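Local atomic coordinates of AT-rich interactive domain-containing protein 4 (Arabidopsis thaliana, PDB entry 6LQF), a protein that recognises a methylated histone H3 tail together with DNA through an ARID-PHD cassette, and as an ISWI component regulates the floral transition. Residues Asp32-Phe36 and Glu121-His126; Cys24-Leu30 and Asp65-Tyr70; Val146-Cys151 and Tyr179-Cys184. One frame throughout, in Å; residues are numbered along the deposited sequence.

Contact 1 (Asp32-Phe36 and Glu121-His126). With ZN (zinc ion), chain E.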
loop_
_atom_site.group_PDB
_atom_site.type_symbol
_atom_site.label_atom_id
_atom_site.label_comp_id
_atom_site.label_asym_id
_atom_site.label_seq_id
_atom_site.Cartn_x
_atom_site.Cartn_y
_atom_site.Cartn_z
ATOM N N ASP A 32 10.868 -1.914 -13.868
ATOM C CA ASP A 32 11.186 -3.203 -13.243
ATOM C C ASP A 32 9.948 -4.120 -13.217
ATOM O O ASP A 32 10.078 -5.353 -13.415
ATOM C CB ASP A 32 11.741 -3.005 -11.814
ATOM C CG ASP A 32 12.436 -4.196 -11.321
ATOM O OD1 ASP A 32 13.382 -4.707 -11.942
ATOM O OD2 ASP A 32 12.012 -4.661 -10.250
ATOM N N VAL A 33 8.765 -3.557 -13.006
ATOM C CA VAL A 33 7.539 -4.380 -13.063
ATOM C C VAL A 33 7.338 -4.965 -14.459
ATOM O O VAL A 33 7.018 -6.172 -14.582
ATOM C CB VAL A 33 6.265 -3.599 -12.639
ATOM C CG1 VAL A 33 5.030 -4.429 -12.837
ATOM C CG2 VAL A 33 6.353 -3.222 -11.152
ATOM N N MET A 34 7.560 -4.134 -15.511
ATOM C CA MET A 34 7.384 -4.634 -16.876
ATOM C C MET A 34 8.364 -5.778 -17.138
ATOM O O MET A 34 7.964 -6.815 -17.690
ATOM C CB MET A 34 7.566 -3.495 -17.866
ATOM C CG MET A 34 6.523 -2.442 -17.739
ATOM S SD MET A 34 7.015 -1.011 -18.779
ATOM C CE MET A 34 6.933 -1.714 -20.376
ATOM N N GLN A 35 9.619 -5.612 -16.713
ATOM C CA GLN A 35 10.622 -6.648 -16.995
ATOM C C GLN A 35 10.262 -7.948 -16.271
ATOM O O GLN A 35 10.371 -9.057 -16.816
ATOM C CB GLN A 35 12.008 -6.177 -16.588
ATOM C CG GLN A 35 13.105 -7.176 -16.944
ATOM C CD GLN A 35 14.349 -6.995 -16.101
ATOM O OE1 GLN A 35 14.889 -5.894 -15.993
ATOM N NE2 GLN A 35 14.802 -8.075 -15.486
ATOM N N PHE A 36 9.767 -7.807 -15.050
ATOM C CA PHE A 36 9.381 -8.964 -14.233
ATOM C C PHE A 36 8.214 -9.685 -14.870
ATOM O O PHE A 36 8.201 -10.905 -14.939
ATOM C CB PHE A 36 8.992 -8.502 -12.806
ATOM C CG PHE A 36 8.512 -9.607 -11.935
ATOM C CD1 PHE A 36 9.419 -10.430 -11.316
ATOM C CD2 PHE A 36 7.133 -9.836 -11.747
ATOM C CE1 PHE A 36 8.983 -11.504 -10.532
ATOM C CE2 PHE A 36 6.711 -10.885 -10.956
ATOM C CZ PHE A 36 7.635 -11.696 -10.344
ATOM N N GLU A 121 2.703 -11.366 -7.639
ATOM C CA GLU A 121 3.937 -12.113 -7.849
ATOM C C GLU A 121 5.161 -11.230 -7.686
ATOM O O GLU A 121 6.165 -11.625 -7.118
ATOM C CB GLU A 121 3.934 -12.746 -9.250
ATOM C CG GLU A 121 2.824 -13.778 -9.350
ATOM C CD GLU A 121 2.735 -14.451 -10.713
ATOM O OE1 GLU A 121 3.395 -13.994 -11.688
ATOM O OE2 GLU A 121 2.008 -15.469 -10.772
ATOM N N TYR A 122 5.035 -10.006 -8.191
ATOM C CA TYR A 122 6.133 -9.031 -8.001
ATOM C C TYR A 122 6.437 -8.798 -6.536
ATOM O O TYR A 122 7.599 -8.786 -6.130
ATOM C CB TYR A 122 5.787 -7.720 -8.700
ATOM C CG TYR A 122 6.912 -6.687 -8.685
ATOM C CD1 TYR A 122 7.068 -5.798 -7.590
ATOM C CD2 TYR A 122 7.782 -6.581 -9.769
ATOM C CE1 TYR A 122 8.076 -4.898 -7.558
ATOM C CE2 TYR A 122 8.809 -5.645 -9.774
ATOM C CZ TYR A 122 8.947 -4.828 -8.670
ATOM O OH TYR A 122 9.967 -3.910 -8.644
ATOM N N GLU A 123 5.384 -8.632 -5.740
ATOM C CA GLU A 123 5.583 -8.417 -4.285
ATOM C C GLU A 123 6.373 -9.583 -3.672
ATOM O O GLU A 123 7.331 -9.356 -2.926
ATOM C CB GLU A 123 4.237 -8.287 -3.574
ATOM C CG GLU A 123 4.394 -8.097 -2.038
ATOM C CD GLU A 123 3.070 -8.408 -1.277
ATOM O OE1 GLU A 123 2.013 -7.808 -1.585
ATOM O OE2 GLU A 123 3.082 -9.259 -0.370
ATOM N N TYR A 124 5.965 -10.815 -4.005
ATOM C CA TYR A 124 6.659 -11.976 -3.440
ATOM C C TYR A 124 8.148 -12.028 -3.876
ATOM O O TYR A 124 9.015 -12.516 -3.150
ATOM C CB TYR A 124 5.976 -13.269 -3.862
ATOM C CG TYR A 124 4.531 -13.480 -3.396
ATOM C CD1 TYR A 124 3.997 -12.797 -2.313
ATOM C CD2 TYR A 124 3.688 -14.333 -4.114
ATOM C CE1 TYR A 124 2.660 -13.028 -1.903
ATOM C CE2 TYR A 124 2.379 -14.553 -3.729
ATOM C CZ TYR A 124 1.861 -13.902 -2.638
ATOM O OH TYR A 124 0.533 -14.175 -2.326
ATOM N N ALA A 125 8.431 -11.546 -5.089
ATOM C CA ALA A 125 9.819 -11.600 -5.582
ATOM C C ALA A 125 10.693 -10.414 -5.180
ATOM O O ALA A 125 11.843 -10.313 -5.623
ATOM C CB ALA A 125 9.830 -11.715 -7.099
ATOM N N HIS A 126 10.167 -9.507 -4.360
ATOM C CA HIS A 126 10.962 -8.359 -3.907
ATOM C C HIS A 126 10.935 -8.266 -2.389
ATOM O O HIS A 126 10.327 -9.129 -1.742
ATOM C CB HIS A 126 10.476 -7.077 -4.578
ATOM C CG HIS A 126 10.789 -7.052 -6.031
ATOM N ND1 HIS A 126 10.027 -7.736 -6.961
ATOM C CD2 HIS A 126 11.831 -6.512 -6.712
ATOM C CE1 HIS A 126 10.579 -7.597 -8.158
ATOM N NE2 HIS A 126 11.677 -6.876 -8.031
HETATM ZN ZN ZN E . 12.955 -6.367 -9.536
#

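Contact 2 (Cys24-Leu30 and Asp65-Tyr70)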
loop_
_atom_site.group_PDB
_atom_site.type_symbol
_atom_site.label_atom_id
_atom_site.label_comp_id
_atom_site.label_asym_id
_atom_site.label_seq_id
_atom_site.Cartn_x
_atom_site.Cartn_y
_atom_site.Cartn_z
ATOM N N CYS A 24 12.855 4.751 -4.493
ATOM C CA CYS A 24 12.746 4.350 -5.894
ATOM C C CYS A 24 11.794 5.274 -6.650
ATOM O O CYS A 24 10.693 5.557 -6.143
ATOM C CB CYS A 24 12.250 2.914 -5.941
ATOM S SG CYS A 24 12.210 2.176 -7.602
ATOM N N SER A 25 12.187 5.707 -7.864
ATOM C CA SER A 25 11.312 6.553 -8.654
ATOM C C SER A 25 10.250 5.701 -9.321
ATOM O O SER A 25 10.400 4.482 -9.452
ATOM C CB SER A 25 12.087 7.324 -9.718
ATOM O OG SER A 25 12.544 6.442 -10.745
ATOM N N GLU A 26 9.171 6.377 -9.690
ATOM C CA GLU A 26 8.100 5.726 -10.385
ATOM C C GLU A 26 8.571 5.092 -11.678
ATOM O O GLU A 26 8.186 3.962 -11.977
ATOM C CB GLU A 26 6.944 6.699 -10.653
ATOM C CG GLU A 26 5.847 6.005 -11.439
ATOM C CD GLU A 26 4.581 6.816 -11.581
ATOM O OE1 GLU A 26 3.658 6.395 -12.327
ATOM O OE2 GLU A 26 4.500 7.879 -10.949
ATOM N N GLU A 27 9.421 5.768 -12.433
ATOM C CA GLU A 27 9.825 5.189 -13.718
ATOM C C GLU A 27 10.688 3.937 -13.511
ATOM O O GLU A 27 10.485 2.901 -14.190
ATOM C CB GLU A 27 10.538 6.229 -14.559
ATOM C CG GLU A 27 11.230 5.619 -15.752
ATOM C CD GLU A 27 11.166 6.529 -16.950
ATOM O OE1 GLU A 27 11.802 6.148 -17.960
ATOM O OE2 GLU A 27 10.491 7.601 -16.870
ATOM N N GLU A 28 11.648 3.992 -12.595
ATOM C CA GLU A 28 12.456 2.824 -12.302
ATOM C C GLU A 28 11.597 1.657 -11.809
ATOM O O GLU A 28 11.798 0.519 -12.228
ATOM C CB GLU A 28 13.508 3.152 -11.249
ATOM C CG GLU A 28 14.404 1.965 -10.979
ATOM C CD GLU A 28 15.569 2.262 -10.038
ATOM O OE1 GLU A 28 15.873 3.452 -9.781
ATOM O OE2 GLU A 28 16.190 1.282 -9.580
ATOM N N PHE A 29 10.623 1.937 -10.935
ATOM C CA PHE A 29 9.714 0.891 -10.484
ATOM C C PHE A 29 8.935 0.265 -11.644
ATOM O O PHE A 29 8.915 -0.968 -11.772
ATOM C CB PHE A 29 8.748 1.471 -9.433
ATOM C CG PHE A 29 7.690 0.529 -9.048
ATOM C CD1 PHE A 29 7.957 -0.472 -8.108
ATOM C CD2 PHE A 29 6.419 0.621 -9.594
ATOM C CE1 PHE A 29 6.949 -1.421 -7.759
ATOM C CE2 PHE A 29 5.407 -0.326 -9.203
ATOM C CZ PHE A 29 5.696 -1.315 -8.297
ATOM N N LEU A 30 8.280 1.100 -12.450
ATOM C CA LEU A 30 7.418 0.563 -13.491
ATOM C C LEU A 30 8.217 -0.229 -14.526
ATOM O O LEU A 30 7.752 -1.271 -15.005
ATOM C CB LEU A 30 6.641 1.685 -14.178
ATOM C CG LEU A 30 5.553 2.317 -13.291
ATOM C CD1 LEU A 30 4.960 3.554 -13.994
ATOM C CD2 LEU A 30 4.424 1.301 -12.923
ATOM N N ASP A 65 -2.717 3.626 -11.586
ATOM C CA ASP A 65 -1.471 4.070 -10.926
ATOM C C ASP A 65 -0.859 2.952 -10.074
ATOM O O ASP A 65 -1.103 2.851 -8.837
ATOM C CB ASP A 65 -1.786 5.306 -10.058
ATOM C CG ASP A 65 -0.598 5.820 -9.255
ATOM O OD1 ASP A 65 0.540 5.314 -9.386
ATOM O OD2 ASP A 65 -0.836 6.792 -8.487
ATOM N N LEU A 66 -0.091 2.098 -10.710
ATOM C CA LEU A 66 0.450 0.903 -10.034
ATOM C C LEU A 66 1.481 1.238 -8.986
ATOM O O LEU A 66 1.624 0.509 -7.984
ATOM C CB LEU A 66 1.094 -0.057 -11.055
ATOM C CG LEU A 66 0.164 -0.741 -11.993
ATOM C CD1 LEU A 66 1.003 -1.387 -13.090
ATOM C CD2 LEU A 66 -0.558 -1.838 -11.224
ATOM N N PHE A 67 2.228 2.343 -9.184
ATOM C CA PHE A 67 3.258 2.704 -8.207
ATOM C C PHE A 67 2.687 3.030 -6.840
ATOM O O PHE A 67 3.161 2.507 -5.799
ATOM C CB PHE A 67 4.015 3.909 -8.767
ATOM C CG PHE A 67 5.187 4.349 -7.947
ATOM C CD1 PHE A 67 6.175 3.460 -7.539
ATOM C CD2 PHE A 67 5.315 5.681 -7.614
ATOM C CE1 PHE A 67 7.292 3.918 -6.817
ATOM C CE2 PHE A 67 6.438 6.115 -6.885
ATOM C CZ PHE A 67 7.414 5.233 -6.540
ATOM N N ASN A 68 1.642 3.859 -6.817
ATOM C CA ASN A 68 1.097 4.210 -5.506
ATOM C C ASN A 68 0.267 3.071 -4.952
ATOM O O ASN A 68 0.262 2.884 -3.731
ATOM C CB ASN A 68 0.305 5.495 -5.586
ATOM C CG ASN A 68 1.244 6.695 -5.681
ATOM O OD1 ASN A 68 2.088 6.867 -4.772
ATOM N ND2 ASN A 68 1.182 7.454 -6.759
ATOM N N LEU A 69 -0.384 2.258 -5.817
ATOM C CA LEU A 69 -1.116 1.089 -5.327
ATOM C C LEU A 69 -0.123 0.167 -4.596
ATOM O O LEU A 69 -0.382 -0.319 -3.454
ATOM C CB LEU A 69 -1.773 0.359 -6.536
ATOM C CG LEU A 69 -2.340 -1.045 -6.262
ATOM C CD1 LEU A 69 -3.391 -0.911 -5.168
ATOM C CD2 LEU A 69 -3.000 -1.624 -7.550
ATOM N N TYR A 70 1.020 -0.086 -5.226
ATOM C CA TYR A 70 2.039 -0.970 -4.640
ATOM C C TYR A 70 2.577 -0.406 -3.337
ATOM O O TYR A 70 2.607 -1.120 -2.344
ATOM C CB TYR A 70 3.186 -1.164 -5.618
ATOM C CG TYR A 70 4.216 -2.161 -5.121
ATOM C CD1 TYR A 70 3.935 -3.543 -5.135
ATOM C CD2 TYR A 70 5.487 -1.734 -4.723
ATOM C CE1 TYR A 70 4.886 -4.444 -4.737
ATOM C CE2 TYR A 70 6.465 -2.655 -4.307
ATOM C CZ TYR A 70 6.157 -4.004 -4.365
ATOM O OH TYR A 70 7.121 -4.925 -3.968
HETATM O O HOH W 1 2.121 4.344 -11.392
#

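Contact 3 (Val146-Cys151 and Tyr179-Cys184). With ZN (zinc ion), chain F.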
loop_
_atom_site.group_PDB
_atom_site.type_symbol
_atom_site.label_atom_id
_atom_site.label_comp_id
_atom_site.label_asym_id
_atom_site.label_seq_id
_atom_site.Cartn_x
_atom_site.Cartn_y
_atom_site.Cartn_z
ATOM N N VAL A 146 -1.904 1.461 14.292
ATOM C CA VAL A 146 -1.936 2.809 13.750
ATOM C C VAL A 146 -0.499 3.312 13.516
ATOM O O VAL A 146 0.435 2.963 14.255
ATOM C CB VAL A 146 -2.724 3.786 14.650
ATOM C CG1 VAL A 146 -2.804 5.108 13.988
ATOM C CG2 VAL A 146 -4.122 3.340 14.846
ATOM N N ASN A 147 -0.320 4.125 12.459
ATOM C CA ASN A 147 0.987 4.664 12.116
ATOM C C ASN A 147 1.089 6.078 12.730
ATOM O O ASN A 147 0.171 6.910 12.562
ATOM C CB ASN A 147 1.176 4.721 10.610
ATOM C CG ASN A 147 2.575 5.202 10.222
ATOM O OD1 ASN A 147 2.740 6.312 9.702
ATOM N ND2 ASN A 147 3.561 4.401 10.465
ATOM N N CYS A 148 2.175 6.338 13.441
ATOM C CA CYS A 148 2.348 7.671 13.993
ATOM C C CYS A 148 2.576 8.705 12.926
ATOM O O CYS A 148 3.526 8.596 12.172
ATOM C CB CYS A 148 3.509 7.633 14.960
ATOM S SG CYS A 148 3.850 9.288 15.732
ATOM N N GLY A 149 1.766 9.761 12.960
ATOM C CA GLY A 149 1.901 10.845 11.983
ATOM C C GLY A 149 3.179 11.667 12.200
ATOM O O GLY A 149 3.601 12.405 11.302
ATOM N N SER A 150 3.809 11.566 13.354
ATOM C CA SER A 150 4.982 12.378 13.635
ATOM C C SER A 150 6.293 11.647 13.276
ATOM O O SER A 150 7.137 12.175 12.543
ATOM C CB SER A 150 4.943 12.737 15.115
ATOM O OG SER A 150 6.142 13.342 15.528
ATOM N N CYS A 151 6.477 10.432 13.774
ATOM C CA CYS A 151 7.732 9.719 13.563
ATOM C C CYS A 151 7.645 8.646 12.478
ATOM O O CYS A 151 8.683 8.125 12.091
ATOM C CB CYS A 151 8.226 9.063 14.866
ATOM S SG CYS A 151 7.214 7.707 15.531
ATOM N N TYR A 179 -3.124 10.445 14.395
ATOM C CA TYR A 179 -2.548 9.698 15.496
ATOM C C TYR A 179 -1.100 10.144 15.749
ATOM O O TYR A 179 -0.298 10.151 14.836
ATOM C CB TYR A 179 -2.595 8.188 15.223
ATOM C CG TYR A 179 -1.936 7.417 16.342
ATOM C CD1 TYR A 179 -2.563 7.299 17.568
ATOM C CD2 TYR A 179 -0.680 6.827 16.181
ATOM C CE1 TYR A 179 -1.942 6.622 18.621
ATOM C CE2 TYR A 179 -0.047 6.148 17.225
ATOM C CZ TYR A 179 -0.686 6.076 18.446
ATOM O OH TYR A 179 -0.119 5.412 19.530
ATOM N N VAL A 180 -0.779 10.471 17.002
ATOM C CA VAL A 180 0.591 10.775 17.394
ATOM C C VAL A 180 0.917 9.858 18.542
ATOM O O VAL A 180 0.170 9.834 19.523
ATOM C CB VAL A 180 0.750 12.254 17.791
ATOM C CG1 VAL A 180 2.121 12.542 18.352
ATOM C CG2 VAL A 180 0.464 13.142 16.573
ATOM N N CYS A 181 2.001 9.113 18.428
ATOM C CA CYS A 181 2.323 8.063 19.417
ATOM C C CYS A 181 2.770 8.629 20.774
ATOM O O CYS A 181 3.046 9.843 20.865
ATOM C CB CYS A 181 3.429 7.139 18.826
ATOM S SG CYS A 181 5.157 7.758 18.982
ATOM N N PRO A 182 2.800 7.788 21.817
ATOM C CA PRO A 182 3.141 8.306 23.151
ATOM C C PRO A 182 4.566 8.846 23.201
ATOM O O PRO A 182 4.835 9.762 23.983
ATOM C CB PRO A 182 2.987 7.066 24.050
ATOM C CG PRO A 182 2.024 6.175 23.346
ATOM C CD PRO A 182 2.340 6.385 21.856
ATOM N N ASN A 183 5.498 8.257 22.463
ATOM C CA ASN A 183 6.879 8.753 22.480
ATOM C C ASN A 183 7.045 10.134 21.841
ATOM O O ASN A 183 7.888 10.913 22.285
ATOM C CB ASN A 183 7.804 7.725 21.819
ATOM C CG ASN A 183 7.855 6.434 22.607
ATOM O OD1 ASN A 183 7.381 6.394 23.754
ATOM N ND2 ASN A 183 8.444 5.400 22.040
ATOM N N CYS A 184 6.244 10.452 20.820
ATOM C CA CYS A 184 6.313 11.744 20.129
ATOM C C CYS A 184 5.553 12.866 20.821
ATOM O O CYS A 184 5.890 14.044 20.699
ATOM C CB CYS A 184 5.751 11.615 18.717
ATOM S SG CYS A 184 6.838 10.779 17.574
HETATM ZN ZN ZN F . 5.752 8.837 17.026
#

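Contact 1 (Asp32-Phe36 and Glu121-His126)
Asp32 and Tyr122 both carry their CG opposite the backbone nitrogen (chi1 -163° and -174°), and these torsions send a carboxylate and a phenol out from two helices until they meet. The two side chains cross at about a right angle. Tyr122 OH donates to Asp32 OD2 at 2.7 Å, and OD2 receives it on its anti lone pair, the one turned away from OD1. The same OD2 binds zinc at 2.1 Å, while OD1 stays 3.0 Å from the metal, so coordination rests on a single oxygen. His126 supplies NE2 to the zinc at 2.0 Å, and its other nitrogen, ND1, gives a nearly straight bond of 2.8 Å to Tyr122 O, which lies in the plane of the imidazole. That bond fixes the rotation of the ring and, with zinc on the far nitrogen, holds the imidazole from both ends. Tyr122 is thus a second-shell residue for both ligands: its hydroxyl steadies the aspartate and its carbonyl the histidine. Arg18 also bonds to the hydroxyl and may further polarise it.

The phenol ring is wedged in place. Val33 CG2 sits over one face, 3.9 Å from the centroid, in a CH-pi contact, and His126 CE1 approaches the opposite face toward its rim. One edge of Tyr122 points at the face of Phe36 in a T-shaped pair, with planes 87° apart and centroids separated by 5.5 Å. Phe36 reaches on along the end of helix 120-124, where its CE1 lies 3.5 Å from Ala125 CB.

His14 and Cys16, from the N-terminal segment, complete the four ligands. The result is a mixed His-Cys-Asp-His zinc site, probably structural, that joins helix 26-39, the end of helix 120-124 and that segment within the helical ARID domain.

Contact 2 (Cys24-Leu30 and Asp65-Tyr70)
The Phe67 ring receives Glu26 on one face: Glu26 CA stands over its centre, 3.8 Å from the centroid, with CB beside it on the same face. At the edge, near the ring plane, Cys24 O comes within 3.3 Å of Phe67 CZ. Phe67 throws its ring out opposite the backbone nitrogen (chi1 -175°), into the angle between Glu26 and Phe29. Phe29 meets Phe67 obliquely, planes 47° apart, with Phe29 CD2 3.5 Å from Phe67 CD1. On the Tyr70 side, Phe29 CE1 lies over a face of Tyr70, 3.4 Å from its CD2.

A polar group borders this apolar layer. One water donates to both Glu26 OE1 and Asp65 OD1 and accepts from Phe67 N, bridging two acidic side chains whose like charges might otherwise disfavour their proximity; Arg96 forms a salt bridge with Glu26. Asp65 also N-caps its helix, OD1 accepting from Asn68 N while OD2 takes Asn68 ND2 at 2.7 Å.

Were Phe67 cut back to an alanine, a gap would be likely to open between Glu26 and Phe29, and Phe29 would lose one of its aromatic neighbours.

The short helical segments 26-30 and 66-70 run 86° apart, and an aromatic cluster of Phe29, Phe67 and Tyr70 joins them in the buried core of the helical ARID fold.

Contact 3 (Val146-Cys151 and Tyr179-Cys184)
Val146-Cys151 and Tyr179-Cys184 come together around the Cys4 zinc site of the PHD finger, one of the two sites in its cross-brace arrangement. Metal bonds are the first kind of interaction. Each segment contributes two thiolates: Cys148 SG at 2.3 Å and Cys151 SG at 2.4 Å from the zinc, joined by Cys181 SG and Cys184 SG. Cys148 extends its sulfur directly away from the backbone nitrogen (chi1 180°), which carries SG across to the other segment.

Hydrogen bonds to sulfur form the second group. Cys148 SG accepts from Cys181 N across the contact at 3.3 Å, and from Ser150 N and Cys151 N within its own turn. Three N-H groups thus point at one zinc-bound sulfur, and they would probably disperse part of its negative charge.

Apolar packing makes up the third. Val146 lays its CB over a face of the Tyr179 ring, 4.3 Å from the centroid, while Val146 CG1 presses to 3.3 Å from Tyr179 CB, a tight fit.

Beyond the two segments, Asp160 holds the phenol OH, and Val146 and Tyr179 pack on the bound peptide, to which Asn147 adds backbone bonds. The last kind is a backbone hydrogen bond that stitches the segments together beside the metal: Gly149 N donates to Tyr179 O at 2.8 Å, with an N-H...O angle of 172°.

How the contacts relate
Contacts 1 and 2 belong to one continuous core, their centres 11 Å apart and both drawing on helix 26-39. Tyr122 of contact 1 is the shared element between them: its CE1 packs 3.7 Å from Phe29 CE1, and Tyr70 OH also comes against it. The aromatic cluster of contact 2 therefore runs on into the second shell of the ARID zinc. Contact 3 is a separate unit in the PHD finger, with nearest atoms about 17 Å from contact 1 and about 14 Å from contact 2. It packs against the bound peptide, whereas the bound DNA stays about 10 Å or more from the nearest atoms of all three.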